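Local coordinates for protein antigen TpF1 (Treponema pallidum, PDB 2FJC) that binds iron as a twelve-subunit mini-ferritin of the Dps family, probably oxidising the metal, and serves as an antigen, at residues B[16-21]-B[118-123]; B[22-27]-B[85-90]. All blocks are in the same frame, centred on the assembly; numbering follows the deposited sequence.

Interaction 1: residues B[16-21]-B[118-123]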
ATOM      1  N   GLU B  16      -3.854 -36.672  20.213  1.00 40.56           N
ATOM      2  CA  GLU B  16      -4.980 -37.431  19.686  1.00 41.47           C
ATOM      3  C   GLU B  16      -6.108 -36.460  19.318  1.00 40.24           C
ATOM      4  O   GLU B  16      -6.761 -36.609  18.295  1.00 38.22           O
ATOM      5  CB  GLU B  16      -5.464 -38.456  20.718  1.00 43.85           C
ATOM      6  CG  GLU B  16      -6.157 -39.670  20.100  1.00 49.72           C
ATOM      7  CD  GLU B  16      -5.398 -40.227  18.886  1.00 54.09           C
ATOM      8  OE1 GLU B  16      -4.177 -40.473  19.004  1.00 54.71           O
ATOM      9  OE2 GLU B  16      -6.023 -40.416  17.812  1.00 56.23           O
ATOM     10  N   GLN B  17      -6.326 -35.464  20.164  1.00 40.01           N
ATOM     11  CA  GLN B  17      -7.347 -34.458  19.918  1.00 38.99           C
ATOM     12  C   GLN B  17      -6.974 -33.662  18.673  1.00 38.54           C
ATOM     13  O   GLN B  17      -7.802 -33.462  17.776  1.00 38.69           O
ATOM     14  CB  GLN B  17      -7.454 -33.515  21.118  1.00 41.14           C
ATOM     15  CG  GLN B  17      -8.270 -34.062  22.284  1.00 43.54           C
ATOM     16  CD  GLN B  17      -9.745 -34.177  21.936  1.00 47.01           C
ATOM     17  OE1 GLN B  17     -10.462 -33.170  21.850  1.00 46.58           O
ATOM     18  NE2 GLN B  17     -10.204 -35.406  21.710  1.00 48.61           N
ATOM     19  N   LEU B  18      -5.721 -33.213  18.620  1.00 37.09           N
ATOM     20  CA  LEU B  18      -5.221 -32.442  17.486  1.00 35.64           C
ATOM     21  C   LEU B  18      -5.399 -33.202  16.167  1.00 35.55           C
ATOM     22  O   LEU B  18      -5.841 -32.630  15.174  1.00 35.42           O
ATOM     23  CB  LEU B  18      -3.752 -32.088  17.711  1.00 31.60           C
ATOM     24  CG  LEU B  18      -3.465 -30.702  18.296  1.00 31.35           C
ATOM     25  CD1 LEU B  18      -4.532 -30.271  19.289  1.00 31.45           C
ATOM     26  CD2 LEU B  18      -2.099 -30.723  18.934  1.00 28.24           C
ATOM     27  N   ARG B  19      -5.066 -34.487  16.165  1.00 35.80           N
ATOM     28  CA  ARG B  19      -5.208 -35.317  14.975  1.00 37.33           C
ATOM     29  C   ARG B  19      -6.644 -35.303  14.502  1.00 36.96           C
ATOM     30  O   ARG B  19      -6.913 -35.239  13.307  1.00 37.47           O
ATOM     31  CB  ARG B  19      -4.783 -36.765  15.257  1.00 39.08           C
ATOM     32  CG  ARG B  19      -3.287 -37.002  15.081  1.00 45.22           C
ATOM     33  CD  ARG B  19      -2.840 -38.341  15.643  1.00 47.48           C
ATOM     34  NE  ARG B  19      -3.587 -39.474  15.096  1.00 52.55           N
ATOM     35  CZ  ARG B  19      -3.433 -39.968  13.867  1.00 54.37           C
ATOM     36  NH1 ARG B  19      -2.553 -39.428  13.029  1.00 55.10           N
ATOM     37  NH2 ARG B  19      -4.146 -41.023  13.481  1.00 56.26           N
ATOM     38  N   GLN B  20      -7.577 -35.359  15.440  1.00 37.21           N
ATOM     39  CA  GLN B  20      -8.971 -35.340  15.066  1.00 37.52           C
ATOM     40  C   GLN B  20      -9.367 -33.967  14.526  1.00 36.41           C
ATOM     41  O   GLN B  20     -10.138 -33.870  13.574  1.00 35.21           O
ATOM     42  CB  GLN B  20      -9.872 -35.701  16.240  1.00 40.13           C
ATOM     43  CG  GLN B  20     -11.326 -35.641  15.827  1.00 46.42           C
ATOM     44  CD  GLN B  20     -12.267 -36.147  16.880  1.00 51.83           C
ATOM     45  OE1 GLN B  20     -12.375 -35.564  17.968  1.00 53.58           O
ATOM     46  NE2 GLN B  20     -12.967 -37.243  16.567  1.00 52.63           N
ATOM     47  N   HIS B  21      -8.845 -32.907  15.133  1.00 35.03           N
ATOM     48  CA  HIS B  21      -9.162 -31.560  14.666  1.00 34.58           C
ATOM     49  C   HIS B  21      -8.744 -31.389  13.211  1.00 33.62           C
ATOM     50  O   HIS B  21      -9.492 -30.843  12.404  1.00 33.53           O
ATOM     51  CB  HIS B  21      -8.458 -30.506  15.516  1.00 34.14           C
ATOM     52  CG  HIS B  21      -8.865 -30.523  16.951  1.00 32.89           C
ATOM     53  ND1 HIS B  21     -10.110 -30.942  17.357  1.00 32.17           N
ATOM     54  CD2 HIS B  21      -8.218 -30.119  18.067  1.00 32.81           C
ATOM     55  CE1 HIS B  21     -10.216 -30.793  18.664  1.00 33.11           C
ATOM     56  NE2 HIS B  21      -9.084 -30.293  19.120  1.00 32.56           N
ATOM     57  N   SER B 118     -12.866 -27.039  22.725  1.00 36.31           N
ATOM     58  CA  SER B 118     -12.886 -26.688  24.136  1.00 35.27           C
ATOM     59  C   SER B 118     -12.292 -27.803  24.997  1.00 34.86           C
ATOM     60  O   SER B 118     -11.615 -27.532  25.983  1.00 33.04           O
ATOM     61  CB  SER B 118     -14.311 -26.390  24.593  1.00 33.58           C
ATOM     62  OG  SER B 118     -14.717 -25.101  24.188  1.00 32.54           O
ATOM     63  N   GLN B 119     -12.540 -29.053  24.624  1.00 33.99           N
ATOM     64  CA  GLN B 119     -12.001 -30.163  25.394  1.00 36.06           C
ATOM     65  C   GLN B 119     -10.482 -30.114  25.324  1.00 34.59           C
ATOM     66  O   GLN B 119      -9.797 -30.341  26.319  1.00 34.48           O
ATOM     67  CB  GLN B 119     -12.505 -31.501  24.850  1.00 36.27           C
ATOM     68  CG  GLN B 119     -14.013 -31.573  24.744  1.00 42.44           C
ATOM     69  CD  GLN B 119     -14.491 -32.867  24.115  1.00 46.02           C
ATOM     70  OE1 GLN B 119     -13.899 -33.362  23.150  1.00 46.35           O
ATOM     71  NE2 GLN B 119     -15.577 -33.416  24.650  1.00 47.31           N
ATOM     72  N   THR B 120      -9.966 -29.805  24.141  1.00 33.49           N
ATOM     73  CA  THR B 120      -8.537 -29.728  23.943  1.00 32.24           C
ATOM     74  C   THR B 120      -7.951 -28.560  24.729  1.00 32.39           C
ATOM     75  O   THR B 120      -6.893 -28.690  25.340  1.00 31.22           O
ATOM     76  CB  THR B 120      -8.203 -29.557  22.467  1.00 31.62           C
ATOM     77  OG1 THR B 120      -8.789 -30.631  21.727  1.00 33.01           O
ATOM     78  CG2 THR B 120      -6.698 -29.578  22.259  1.00 32.81           C
ATOM     79  N   GLN B 121      -8.637 -27.423  24.732  1.00 31.71           N
ATOM     80  CA  GLN B 121      -8.111 -26.292  25.460  1.00 33.33           C
ATOM     81  C   GLN B 121      -8.052 -26.614  26.942  1.00 33.48           C
ATOM     82  O   GLN B 121      -7.096 -26.226  27.608  1.00 33.00           O
ATOM     83  CB  GLN B 121      -8.899 -25.002  25.142  1.00 33.12           C
ATOM     84  CG  GLN B 121      -9.806 -24.400  26.184  1.00 35.69           C
ATOM     85  CD  GLN B 121      -9.119 -23.935  27.451  1.00 35.75           C
ATOM     86  OE1 GLN B 121      -8.118 -23.219  27.426  1.00 35.25           O
ATOM     87  NE2 GLN B 121      -9.679 -24.336  28.581  1.00 36.22           N
ATOM     88  N   VAL B 122      -9.034 -27.355  27.452  1.00 32.99           N
ATOM     89  CA  VAL B 122      -9.037 -27.740  28.859  1.00 33.55           C
ATOM     90  C   VAL B 122      -7.846 -28.656  29.133  1.00 34.32           C
ATOM     91  O   VAL B 122      -7.138 -28.473  30.119  1.00 34.13           O
ATOM     92  CB  VAL B 122     -10.361 -28.460  29.255  1.00 34.23           C
ATOM     93  CG1 VAL B 122     -10.228 -29.140  30.612  1.00 30.88           C
ATOM     94  CG2 VAL B 122     -11.495 -27.441  29.313  1.00 33.49           C
ATOM     95  N   LEU B 123      -7.616 -29.629  28.257  1.00 34.83           N
ATOM     96  CA  LEU B 123      -6.493 -30.546  28.416  1.00 36.05           C
ATOM     97  C   LEU B 123      -5.181 -29.782  28.439  1.00 36.24           C
ATOM     98  O   LEU B 123      -4.344 -29.978  29.317  1.00 34.78           O
ATOM     99  CB  LEU B 123      -6.435 -31.554  27.272  1.00 36.05           C
ATOM    100  CG  LEU B 123      -7.407 -32.735  27.311  1.00 39.46           C
ATOM    101  CD1 LEU B 123      -7.195 -33.615  26.075  1.00 36.65           C
ATOM    102  CD2 LEU B 123      -7.181 -33.546  28.581  1.00 36.99           C
TER
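His-21 CG lies anti to its carbonyl carbon (chi1 -62°), and the ring beyond it carries NE2 to the other helix; Thr-120 OG1, anti to its own carbonyl carbon (chi1 -56°), comes to meet it tip to tip. The result is a hydrogen bond of 2.6 Å between His-21 NE2 and Thr-120 OG1, in which either atom could be the donor. The hydroxyl sits at the edge of the imidazole near its plane, and Thr-120 CB lies in that plane as well. One face of the ring is occupied from within its own helix: the carbonyl oxygen Gln-17 O sits 3.2 Å above the plane, over the ring centre.

Helices 8-38 and 99-127, which carry these residues, belong to the four-helix bundle of the ferritin fold. Here they run nearly antiparallel, at 153°, with the local axes 10.2 Å apart. Helix 44-71 backs the contact through Ile-65, which touches both Leu-18 and His-21, while Ile-136 of helix 130-154 packs on Thr-120.

Gln-17 lies alongside Thr-120, the two side chains pointing opposite ways; Gln-17 CB comes within 3.2 Å of Thr-120 OG1. Gln-17 CG meets Leu-123 CD1 at 4.0 Å, and beyond CG the chain bends. The methyl branch of Thr-120, on the other hand, serves the apolar side: Thr-120 CG2 touches Leu-18 CD1 at 3.7 Å, with the two side chains crossing at about a right angle. Thr-120 OG1 also makes a weak hydrogen bond to Arg-116 O, one turn back along its helix.

Interaction 2: residues B[22-27]-B[85-90]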
ATOM      1  N   VAL B  22      -7.545 -31.858  12.883  1.00 31.41           N
ATOM      2  CA  VAL B  22      -7.046 -31.757  11.523  1.00 30.63           C
ATOM      3  C   VAL B  22      -8.009 -32.463  10.576  1.00 30.98           C
ATOM      4  O   VAL B  22      -8.379 -31.928   9.530  1.00 31.98           O
ATOM      5  CB  VAL B  22      -5.647 -32.391  11.396  1.00 28.04           C
ATOM      6  CG1 VAL B  22      -5.240 -32.461   9.944  1.00 25.36           C
ATOM      7  CG2 VAL B  22      -4.645 -31.570  12.189  1.00 25.61           C
ATOM      8  N   ALA B  23      -8.419 -33.664  10.959  1.00 29.88           N
ATOM      9  CA  ALA B  23      -9.338 -34.441  10.159  1.00 30.30           C
ATOM     10  C   ALA B  23     -10.675 -33.717   9.980  1.00 30.31           C
ATOM     11  O   ALA B  23     -11.188 -33.623   8.870  1.00 29.49           O
ATOM     12  CB  ALA B  23      -9.557 -35.799  10.800  1.00 31.74           C
ATOM     13  N   ASP B  24     -11.233 -33.201  11.069  1.00 29.99           N
ATOM     14  CA  ASP B  24     -12.506 -32.502  10.999  1.00 29.92           C
ATOM     15  C   ASP B  24     -12.397 -31.235  10.171  1.00 31.05           C
ATOM     16  O   ASP B  24     -13.287 -30.939   9.373  1.00 32.65           O
ATOM     17  CB  ASP B  24     -13.028 -32.165  12.405  1.00 30.31           C
ATOM     18  CG  ASP B  24     -13.526 -33.398  13.167  1.00 31.17           C
ATOM     19  OD1 ASP B  24     -13.846 -34.423  12.529  1.00 30.92           O
ATOM     20  OD2 ASP B  24     -13.619 -33.342  14.408  1.00 30.82           O
ATOM     21  N   LEU B  25     -11.315 -30.485  10.361  1.00 30.91           N
ATOM     22  CA  LEU B  25     -11.094 -29.255   9.612  1.00 30.52           C
ATOM     23  C   LEU B  25     -10.972 -29.592   8.131  1.00 30.54           C
ATOM     24  O   LEU B  25     -11.542 -28.901   7.283  1.00 29.04           O
ATOM     25  CB  LEU B  25      -9.816 -28.552  10.085  1.00 28.47           C
ATOM     26  CG  LEU B  25      -9.912 -27.394  11.089  1.00 29.86           C
ATOM     27  CD1 LEU B  25     -11.311 -27.246  11.656  1.00 30.43           C
ATOM     28  CD2 LEU B  25      -8.907 -27.627  12.196  1.00 28.06           C
ATOM     29  N   GLY B  26     -10.234 -30.658   7.832  1.00 29.93           N
ATOM     30  CA  GLY B  26     -10.056 -31.071   6.452  1.00 29.99           C
ATOM     31  C   GLY B  26     -11.395 -31.359   5.802  1.00 31.04           C
ATOM     32  O   GLY B  26     -11.678 -30.900   4.694  1.00 30.54           O
ATOM     33  N   VAL B  27     -12.232 -32.116   6.504  1.00 31.13           N
ATOM     34  CA  VAL B  27     -13.547 -32.464   5.995  1.00 31.77           C
ATOM     35  C   VAL B  27     -14.423 -31.216   5.841  1.00 30.94           C
ATOM     36  O   VAL B  27     -15.114 -31.056   4.841  1.00 31.00           O
ATOM     37  CB  VAL B  27     -14.244 -33.485   6.932  1.00 30.95           C
ATOM     38  CG1 VAL B  27     -15.686 -33.670   6.519  1.00 31.45           C
ATOM     39  CG2 VAL B  27     -13.516 -34.829   6.867  1.00 30.85           C
ATOM     40  N   ALA B  85     -11.554 -41.411   8.121  1.00 35.83           N
ATOM     41  CA  ALA B  85     -11.502 -42.386   9.200  1.00 37.01           C
ATOM     42  C   ALA B  85     -11.523 -41.746  10.592  1.00 38.04           C
ATOM     43  O   ALA B  85     -12.018 -42.343  11.545  1.00 38.68           O
ATOM     44  CB  ALA B  85     -10.255 -43.250   9.052  1.00 35.29           C
ATOM     45  N   LEU B  86     -10.994 -40.531  10.711  1.00 38.37           N
ATOM     46  CA  LEU B  86     -10.928 -39.853  12.000  1.00 38.11           C
ATOM     47  C   LEU B  86     -12.016 -38.822  12.244  1.00 37.62           C
ATOM     48  O   LEU B  86     -12.402 -38.566  13.388  1.00 38.60           O
ATOM     49  CB  LEU B  86      -9.576 -39.157  12.137  1.00 39.25           C
ATOM     50  CG  LEU B  86      -8.325 -40.028  12.081  1.00 42.54           C
ATOM     51  CD1 LEU B  86      -7.087 -39.157  11.870  1.00 42.00           C
ATOM     52  CD2 LEU B  86      -8.226 -40.837  13.371  1.00 41.79           C
ATOM     53  N   SER B  87     -12.504 -38.222  11.172  1.00 35.67           N
ATOM     54  CA  SER B  87     -13.498 -37.168  11.285  1.00 35.82           C
ATOM     55  C   SER B  87     -14.849 -37.526  11.883  1.00 37.01           C
ATOM     56  O   SER B  87     -15.418 -38.576  11.592  1.00 37.25           O
ATOM     57  CB  SER B  87     -13.732 -36.522   9.921  1.00 34.37           C
ATOM     58  OG  SER B  87     -14.585 -35.401  10.042  1.00 33.02           O
ATOM     59  N   GLY B  88     -15.354 -36.621  12.715  1.00 36.93           N
ATOM     60  CA  GLY B  88     -16.649 -36.801  13.328  1.00 37.05           C
ATOM     61  C   GLY B  88     -17.647 -35.938  12.578  1.00 38.63           C
ATOM     62  O   GLY B  88     -18.794 -35.786  12.997  1.00 39.55           O
ATOM     63  N   ILE B  89     -17.207 -35.360  11.465  1.00 37.19           N
ATOM     64  CA  ILE B  89     -18.073 -34.519  10.656  1.00 37.23           C
ATOM     65  C   ILE B  89     -18.493 -35.253   9.388  1.00 37.26           C
ATOM     66  O   ILE B  89     -17.660 -35.759   8.629  1.00 36.45           O
ATOM     67  CB  ILE B  89     -17.379 -33.197  10.266  1.00 37.16           C
ATOM     68  CG1 ILE B  89     -17.163 -32.338  11.512  1.00 36.88           C
ATOM     69  CG2 ILE B  89     -18.227 -32.441   9.261  1.00 37.26           C
ATOM     70  CD1 ILE B  89     -16.490 -31.023  11.234  1.00 37.55           C
ATOM     71  N   ALA B  90     -19.798 -35.309   9.168  1.00 36.65           N
ATOM     72  CA  ALA B  90     -20.331 -35.980   8.000  1.00 36.53           C
ATOM     73  C   ALA B  90     -20.172 -35.091   6.771  1.00 37.13           C
ATOM     74  O   ALA B  90     -20.358 -33.870   6.841  1.00 35.52           O
ATOM     75  CB  ALA B  90     -21.808 -36.309   8.224  1.00 34.68           C
TER
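Asp-24 OD1 takes two hydrogen bonds from the loop that follows helix 80-86. This short helix, lying outside the four-helix bundle in the connection between its second and third helices, is a hallmark of the Dps family, and the contact fastens its C-terminal end to helix 8-38. Gly-88 N donates to the syn lone pair of Asp-24 OD1 at 2.7 Å, with an N-H...O angle of 155°. Ser-87 OG donates to the same oxygen at 2.8 Å, but to the anti lone pair, on the side away from OD2. The other oxygen is also satisfied: Asp-24 OD2 is hydrogen-bonded to Tyr-112 OH of helix 99-127. Two donors on OD1 are consistent with an ionised carboxylate and would help to stabilise its charge.

Ser-87 works in both directions. Its OG is anti to the backbone N (chi1 -174°), where it donates a hydrogen bond to Asp-24 OD1 and accepts from Ile-89 N at 3.0 Å, forming an ST turn. Gly-88 N and Ile-89 N are thus both engaged just where the chain has left the helix. Next to this, Ala-90 O receives a hydrogen bond from Lys-31 NZ.

Apolar groups lie to each end of the polar cluster. Ala-23 CB rests on Leu-86 CB at 3.6 Å. Val-27 and Ile-89 pass alongside each other, oppositely directed, with Val-27 CG1 3.9 Å from Ile-89 CG2; Val-27 also packs on Met-80 of a neighbouring subunit. Beside the carboxylate, the extended end of the isoleucine lies against the helix, Ile-89 CD1 being 3.8 Å from Asp-24 CB.

Interactions 1 and 2 occupy adjoining segments of helix 8-38, their centres 13 Å apart: 16-21 faces another helix of the bundle, 22-27 the loop outside it. They touch at Leu-86, whose O accepts a weak hydrogen bond from Gln-20 NE2 at 3.5 Å and whose CD1 lies 3.8 Å from Arg-19 NH2. Helix 99-127 serves both, through Arg-116 beside interaction 1 and, one turn earlier, Tyr-112 beside interaction 2. Ile-65 of helix 44-71 backs interaction 1 and also touches Val-22 and Leu-25, which take no part in the loop contact. The iron ligands Asp-63 and Glu-67 belong to that same helix, on either side of Ile-65 in sequence; both lie outside the two contacts.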